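Long-range contact in putative D-lactate dehydrogenase (Chlamydomonas reinhardtii, PDB 4ZGS), which reduces pyruvate in the algal chloroplast, probably to D-lactate with a nicotinamide cofactor, as a D-isomer specific 2-hydroxyacid dehydrogenase: residues 123-135 against 354-368. Residues are numbered along the deposited sequence; the frame is centred on the assembly and turned at random.
Sequences EHGVRVVRVPTYS and NIADYVLDRPLGNEV. With NAD (nicotinamide-adenine-dinucleotide), chain I.
The guanidinium of Arg127 meets the carboxylate of Glu367 at its edge; Leu364 lies over one face, but modelled too close to be trusted. NE donates to Glu367 OE1 at 3.0 Å: OE1 lies close to the guanidinium plane, while NE meets it from above the carboxylate plane, the two planes being turned 42° apart. NH2 makes the second leg of the salt bridge, to OE2, though its modelled position is less certain. A bend in the arginine chain (chi3 64°) and an extended Glu367 bring these ends together. An alanine in place of Arg127 would probably leave the Glu367 carboxylate without its charged mate. The other guanidinium, of Arg130, has Pro132 CA over one face and bonds through NE to Ala111 O.

Strand 127-129 is the outermost strand of its parallel sheet within this chain, paired on its other side with 105-108, and the chain beyond it leads to Tyr134 beside the NAD nicotinamide. Val368 N donates to Val128 O at 3.1 Å, while CG1 of Val128 lies 3.5 Å from CG1 of Val368, the two valines side by side and pointing the same way. Val129 CG1 packs on Asn354 CB at 3.4 Å. The amide of Asn354 then bonds both ways: ND2 gives to Arg130 O at 2.8 Å, from well above the carbonyl plane, and OD1 accepts Asn366 ND2 at 2.7 Å on an in-plane lone pair. Asn366 OD1 rests against the Pro132 ring, 3.5 Å from Pro132 CG.

A charge pair thus grips one end of the edge strand, and two amides that fix each other's flip hold the Arg130 carbonyl just beyond the other.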
loop_
_atom_site.group_PDB
_atom_site.type_symbol
_atom_site.label_atom_id
_atom_site.label_comp_id
_atom_site.label_asym_id
_atom_site.label_seq_id
_atom_site.Cartn_x
_atom_site.Cartn_y
_atom_site.Cartn_z
ATOM N N GLU A 123 -27.355 39.758 8.060
ATOM C CA GLU A 123 -27.054 41.155 7.765
ATOM C C GLU A 123 -27.073 41.437 6.263
ATOM O O GLU A 123 -27.429 42.534 5.835
ATOM C CB GLU A 123 -25.684 41.532 8.357
ATOM C CG GLU A 123 -25.654 41.603 9.891
ATOM C CD GLU A 123 -24.254 41.822 10.464
ATOM O OE1 GLU A 123 -23.303 42.005 9.675
ATOM O OE2 GLU A 123 -24.107 41.810 11.709
ATOM N N HIS A 124 -26.689 40.441 5.469
ATOM C CA HIS A 124 -26.570 40.602 4.020
ATOM C C HIS A 124 -27.737 40.060 3.185
ATOM O O HIS A 124 -27.664 40.051 1.954
ATOM C CB HIS A 124 -25.245 40.003 3.556
ATOM C CG HIS A 124 -24.057 40.754 4.068
ATOM N ND1 HIS A 124 -23.588 40.613 5.357
ATOM C CD2 HIS A 124 -23.276 41.692 3.485
ATOM C CE1 HIS A 124 -22.551 41.412 5.536
ATOM N NE2 HIS A 124 -22.340 42.076 4.415
ATOM N N GLY A 125 -28.788 39.574 3.841
ATOM C CA GLY A 125 -29.988 39.183 3.121
ATOM C C GLY A 125 -29.924 37.789 2.529
ATOM O O GLY A 125 -30.756 37.398 1.707
ATOM N N VAL A 126 -28.900 37.044 2.918
ATOM C CA VAL A 126 -28.726 35.673 2.454
ATOM C C VAL A 126 -29.437 34.663 3.380
ATOM O O VAL A 126 -29.279 34.719 4.603
ATOM C CB VAL A 126 -27.211 35.332 2.350
ATOM C CG1 VAL A 126 -26.983 33.889 1.821
ATOM C CG2 VAL A 126 -26.498 36.370 1.486
ATOM N N ARG A 127 -30.214 33.746 2.801
ATOM C CA ARG A 127 -30.906 32.725 3.591
ATOM C C ARG A 127 -30.214 31.385 3.395
ATOM O O ARG A 127 -29.787 31.054 2.284
ATOM C CB ARG A 127 -32.375 32.615 3.199
ATOM C CG ARG A 127 -33.107 33.917 3.308
ATOM C CD ARG A 127 -34.534 33.792 2.872
ATOM N NE ARG A 127 -35.315 32.906 3.718
ATOM C CZ ARG A 127 -36.604 32.659 3.513
ATOM N NH1 ARG A 127 -37.235 33.243 2.500
ATOM N NH2 ARG A 127 -37.269 31.849 4.325
ATOM N N VAL A 128 -30.113 30.622 4.478
ATOM C CA VAL A 128 -29.418 29.357 4.457
ATOM C C VAL A 128 -30.378 28.177 4.637
ATOM O O VAL A 128 -31.154 28.120 5.595
ATOM C CB VAL A 128 -28.325 29.304 5.540
ATOM C CG1 VAL A 128 -27.606 27.975 5.484
ATOM C CG2 VAL A 128 -27.323 30.449 5.361
ATOM N N VAL A 129 -30.288 27.211 3.732
ATOM C CA VAL A 129 -31.124 26.035 3.825
ATOM C C VAL A 129 -30.185 24.810 3.888
ATOM O O VAL A 129 -28.971 24.949 3.766
ATOM C CB VAL A 129 -32.098 25.995 2.661
ATOM C CG1 VAL A 129 -31.748 24.887 1.697
ATOM C CG2 VAL A 129 -33.492 25.840 3.187
ATOM N N ARG A 130 -30.716 23.621 4.130
ATOM C CA ARG A 130 -29.861 22.538 4.620
ATOM C C ARG A 130 -30.435 21.130 4.458
ATOM O O ARG A 130 -31.631 20.973 4.277
ATOM C CB ARG A 130 -29.637 22.857 6.088
ATOM C CG ARG A 130 -29.053 21.848 6.965
ATOM C CD ARG A 130 -29.417 22.286 8.405
ATOM N NE ARG A 130 -28.864 21.419 9.441
ATOM C CZ ARG A 130 -29.581 20.812 10.381
ATOM N NH1 ARG A 130 -30.896 20.968 10.434
ATOM N NH2 ARG A 130 -28.973 20.043 11.273
ATOM N N VAL A 131 -29.611 20.093 4.487
ATOM C CA VAL A 131 -30.205 18.758 4.600
ATOM C C VAL A 131 -30.013 18.131 5.979
ATOM O O VAL A 131 -28.942 17.622 6.287
ATOM C CB VAL A 131 -29.665 17.793 3.561
ATOM C CG1 VAL A 131 -30.300 16.420 3.768
ATOM C CG2 VAL A 131 -29.923 18.329 2.170
ATOM N N PRO A 132 -31.071 18.124 6.799
ATOM C CA PRO A 132 -30.899 17.660 8.184
ATOM C C PRO A 132 -30.728 16.137 8.378
ATOM O O PRO A 132 -30.132 15.760 9.385
ATOM C CB PRO A 132 -32.161 18.171 8.881
ATOM C CG PRO A 132 -33.161 18.327 7.800
ATOM C CD PRO A 132 -32.433 18.599 6.517
ATOM N N THR A 133 -31.181 15.286 7.458
ATOM C CA THR A 133 -31.009 13.846 7.677
ATOM C C THR A 133 -30.624 13.015 6.446
ATOM O O THR A 133 -31.291 13.034 5.408
ATOM C CB THR A 133 -32.274 13.217 8.310
ATOM O OG1 THR A 133 -33.441 13.753 7.673
ATOM C CG2 THR A 133 -32.339 13.536 9.800
ATOM N N TYR A 134 -29.508 12.304 6.601
ATOM C CA TYR A 134 -29.069 11.207 5.741
ATOM C C TYR A 134 -29.779 9.906 6.166
ATOM O O TYR A 134 -30.231 9.810 7.304
ATOM C CB TYR A 134 -27.550 11.014 5.829
ATOM C CG TYR A 134 -26.743 12.281 5.992
ATOM C CD1 TYR A 134 -27.043 13.435 5.276
ATOM C CD2 TYR A 134 -25.674 12.321 6.871
ATOM C CE1 TYR A 134 -26.289 14.603 5.440
ATOM C CE2 TYR A 134 -24.920 13.469 7.041
ATOM C CZ TYR A 134 -25.222 14.608 6.327
ATOM O OH TYR A 134 -24.450 15.740 6.516
ATOM N N SER A 135 -29.876 8.921 5.265
ATOM C CA SER A 135 -30.405 7.594 5.619
ATOM C C SER A 135 -29.649 6.968 6.769
ATOM O O SER A 135 -28.481 6.682 6.653
ATOM C CB SER A 135 -30.321 6.615 4.443
ATOM O OG SER A 135 -30.926 7.123 3.278
ATOM N N ASN A 354 -35.490 21.899 -1.620
ATOM C CA ASN A 354 -35.186 23.089 -0.822
ATOM C C ASN A 354 -35.101 24.321 -1.728
ATOM O O ASN A 354 -35.607 25.383 -1.374
ATOM C CB ASN A 354 -33.860 22.955 -0.054
ATOM C CG ASN A 354 -33.997 22.214 1.281
ATOM O OD1 ASN A 354 -35.105 21.997 1.801
ATOM N ND2 ASN A 354 -32.850 21.848 1.858
ATOM N N ILE A 355 -34.424 24.180 -2.875
ATOM C CA ILE A 355 -34.331 25.270 -3.840
ATOM C C ILE A 355 -35.713 25.643 -4.378
ATOM O O ILE A 355 -36.061 26.817 -4.430
ATOM C CB ILE A 355 -33.467 24.943 -5.081
ATOM C CG1 ILE A 355 -32.074 24.379 -4.736
ATOM C CG2 ILE A 355 -33.457 26.171 -6.008
ATOM C CD1 ILE A 355 -31.197 25.259 -3.889
ATOM N N ALA A 356 -36.487 24.633 -4.782
ATOM C CA ALA A 356 -37.785 24.858 -5.410
ATOM C C ALA A 356 -38.715 25.571 -4.455
ATOM O O ALA A 356 -39.363 26.546 -4.845
ATOM C CB ALA A 356 -38.395 23.558 -5.872
ATOM N N ASP A 357 -38.765 25.116 -3.202
ATOM C CA ASP A 357 -39.640 25.750 -2.208
ATOM C C ASP A 357 -39.299 27.222 -2.040
ATOM O O ASP A 357 -40.205 28.068 -1.957
ATOM C CB ASP A 357 -39.522 25.093 -0.835
ATOM C CG ASP A 357 -40.081 23.695 -0.791
ATOM O OD1 ASP A 357 -40.827 23.284 -1.716
ATOM O OD2 ASP A 357 -39.774 23.023 0.213
ATOM N N TYR A 358 -37.991 27.504 -1.984
ATOM C CA TYR A 358 -37.474 28.866 -1.902
ATOM C C TYR A 358 -37.978 29.694 -3.093
ATOM O O TYR A 358 -38.502 30.786 -2.908
ATOM C CB TYR A 358 -35.931 28.903 -1.843
ATOM C CG TYR A 358 -35.426 30.304 -2.105
ATOM C CD1 TYR A 358 -35.601 31.298 -1.145
ATOM C CD2 TYR A 358 -34.817 30.650 -3.311
ATOM C CE1 TYR A 358 -35.187 32.595 -1.367
ATOM C CE2 TYR A 358 -34.392 31.950 -3.538
ATOM C CZ TYR A 358 -34.582 32.917 -2.557
ATOM O OH TYR A 358 -34.177 34.218 -2.756
ATOM N N VAL A 359 -37.782 29.172 -4.305
ATOM C CA VAL A 359 -38.204 29.822 -5.543
ATOM C C VAL A 359 -39.736 30.047 -5.625
ATOM O O VAL A 359 -40.225 31.084 -6.106
ATOM C CB VAL A 359 -37.784 28.982 -6.769
ATOM C CG1 VAL A 359 -38.440 29.570 -8.042
ATOM C CG2 VAL A 359 -36.236 28.906 -6.895
ATOM N N LEU A 360 -40.478 29.056 -5.141
ATOM C CA LEU A 360 -41.923 29.058 -5.194
ATOM C C LEU A 360 -42.450 29.726 -3.955
ATOM O O LEU A 360 -43.662 29.781 -3.730
ATOM C CB LEU A 360 -42.451 27.635 -5.299
ATOM C CG LEU A 360 -42.160 27.007 -6.650
ATOM C CD1 LEU A 360 -42.884 25.671 -6.779
ATOM C CD2 LEU A 360 -42.591 28.006 -7.733
ATOM N N ASP A 361 -41.537 30.225 -3.133
ATOM C CA ASP A 361 -41.966 31.008 -1.986
ATOM C C ASP A 361 -42.768 30.221 -0.948
ATOM O O ASP A 361 -43.581 30.797 -0.227
ATOM C CB ASP A 361 -42.787 32.197 -2.469
ATOM C CG ASP A 361 -42.854 33.292 -1.451
ATOM O OD1 ASP A 361 -41.964 33.311 -0.571
ATOM O OD2 ASP A 361 -43.798 34.120 -1.519
ATOM N N ARG A 362 -42.559 28.904 -0.902
ATOM C CA ARG A 362 -43.198 28.038 0.090
ATOM C C ARG A 362 -42.482 28.136 1.440
ATOM O O ARG A 362 -41.382 28.660 1.517
ATOM C CB ARG A 362 -43.202 26.593 -0.397
ATOM C CG ARG A 362 -44.066 26.314 -1.620
ATOM C CD ARG A 362 -43.770 24.889 -2.076
ATOM N NE ARG A 362 -44.420 24.517 -3.328
ATOM C CZ ARG A 362 -44.347 23.302 -3.867
ATOM N NH1 ARG A 362 -43.634 22.344 -3.275
ATOM N NH2 ARG A 362 -44.971 23.049 -5.012
ATOM N N PRO A 363 -43.118 27.657 2.519
ATOM C CA PRO A 363 -42.379 27.650 3.787
ATOM C C PRO A 363 -41.224 26.659 3.721
ATOM O O PRO A 363 -41.418 25.517 3.304
ATOM C CB PRO A 363 -43.440 27.236 4.816
ATOM C CG PRO A 363 -44.529 26.576 4.020
ATOM C CD PRO A 363 -44.523 27.237 2.681
ATOM N N LEU A 364 -40.042 27.094 4.147
ATOM C CA LEU A 364 -38.801 26.333 3.936
ATOM C C LEU A 364 -38.663 25.146 4.889
ATOM O O LEU A 364 -38.704 23.985 4.466
ATOM C CB LEU A 364 -37.615 27.285 4.062
ATOM C CG LEU A 364 -37.622 28.331 2.934
ATOM C CD1 LEU A 364 -36.545 29.369 3.103
ATOM C CD2 LEU A 364 -37.449 27.642 1.591
ATOM N N GLY A 365 -38.456 25.435 6.166
ATOM C CA GLY A 365 -38.447 24.393 7.178
ATOM C C GLY A 365 -37.124 23.696 7.360
ATOM O O GLY A 365 -36.852 23.191 8.442
ATOM N N ASN A 366 -36.292 23.703 6.319
ATOM C CA ASN A 366 -34.917 23.222 6.423
ATOM C C ASN A 366 -34.002 24.449 6.611
ATOM O O ASN A 366 -32.765 24.362 6.581
ATOM C CB ASN A 366 -34.513 22.394 5.200
ATOM C CG ASN A 366 -35.112 20.989 5.202
ATOM O OD1 ASN A 366 -35.435 20.417 6.249
ATOM N ND2 ASN A 366 -35.278 20.437 4.011
ATOM N N GLU A 367 -34.634 25.609 6.758
ATOM C CA GLU A 367 -33.901 26.833 7.007
ATOM C C GLU A 367 -33.194 26.814 8.364
ATOM O O GLU A 367 -33.821 26.538 9.386
ATOM C CB GLU A 367 -34.834 28.036 6.953
ATOM C CG GLU A 367 -34.101 29.359 6.888
ATOM C CD GLU A 367 -35.019 30.546 6.620
ATOM O OE1 GLU A 367 -34.489 31.648 6.337
ATOM O OE2 GLU A 367 -36.259 30.385 6.700
ATOM N N VAL A 368 -31.887 27.068 8.364
ATOM C CA VAL A 368 -31.165 27.384 9.596
ATOM C C VAL A 368 -30.943 28.913 9.624
ATOM O O VAL A 368 -30.700 29.520 8.576
ATOM C CB VAL A 368 -29.823 26.593 9.708
ATOM C CG1 VAL A 368 -28.919 26.870 8.515
ATOM C CG2 VAL A 368 -29.119 26.926 11.006
HETATM P PA NAD I . -30.663 11.415 16.663
HETATM O O1A NAD I . -31.240 12.614 17.313
HETATM O O2A NAD I . -31.910 10.684 16.329
HETATM O O5B NAD I . -29.722 10.583 17.659
HETATM C C5B NAD I . -29.131 11.175 18.815
HETATM C C4B NAD I . -29.612 10.510 20.066
HETATM O O4B NAD I . -28.594 10.635 21.161
HETATM C C3B NAD I . -30.868 11.122 20.571
HETATM O O3B NAD I . -31.896 10.117 20.799
HETATM C C2B NAD I . -30.543 11.757 21.843
HETATM O O2B NAD I . -31.680 11.675 22.744
HETATM C C1B NAD I . -29.395 10.992 22.376
HETATM N N9A NAD I . -28.654 11.676 23.358
HETATM C C8A NAD I . -28.735 13.060 23.691
HETATM N N7A NAD I . -27.845 13.352 24.739
HETATM C C5A NAD I . -27.222 12.167 25.065
HETATM C C6A NAD I . -26.234 11.749 26.010
HETATM N N6A NAD I . -25.649 12.671 26.913
HETATM N N1A NAD I . -25.890 10.541 26.026
HETATM C C2A NAD I . -26.302 9.637 25.315
HETATM N N3A NAD I . -27.195 9.825 24.406
HETATM C C4A NAD I . -27.741 11.100 24.190
HETATM O O3 NAD I . -29.868 11.793 15.322
HETATM P PN NAD I . -29.162 10.731 14.356
HETATM O O1N NAD I . -29.776 10.702 13.006
HETATM O O2N NAD I . -29.379 9.344 14.831
HETATM O O5D NAD I . -27.598 11.043 14.274
HETATM C C5D NAD I . -27.092 12.345 13.963
HETATM C C4D NAD I . -25.620 12.244 14.115
HETATM O O4D NAD I . -25.032 11.516 12.969
HETATM C C3D NAD I . -24.945 13.548 14.110
HETATM O O3D NAD I . -25.054 14.203 15.401
HETATM C C2D NAD I . -23.564 13.173 13.817
HETATM O O2D NAD I . -22.901 12.831 15.059
HETATM C C1D NAD I . -23.627 11.978 12.937
HETATM N N1N NAD I . -23.217 12.296 11.626
HETATM C C2N NAD I . -22.287 11.467 10.955
HETATM C C3N NAD I . -21.864 11.784 9.666
HETATM C C7N NAD I . -20.858 10.889 8.947
HETATM O O7N NAD I . -19.980 10.324 9.575
HETATM N N7N NAD I . -20.920 10.720 7.539
HETATM C C4N NAD I . -22.365 12.936 9.031
HETATM C C5N NAD I . -23.288 13.767 9.696
HETATM C C6N NAD I . -23.712 13.451 10.982
#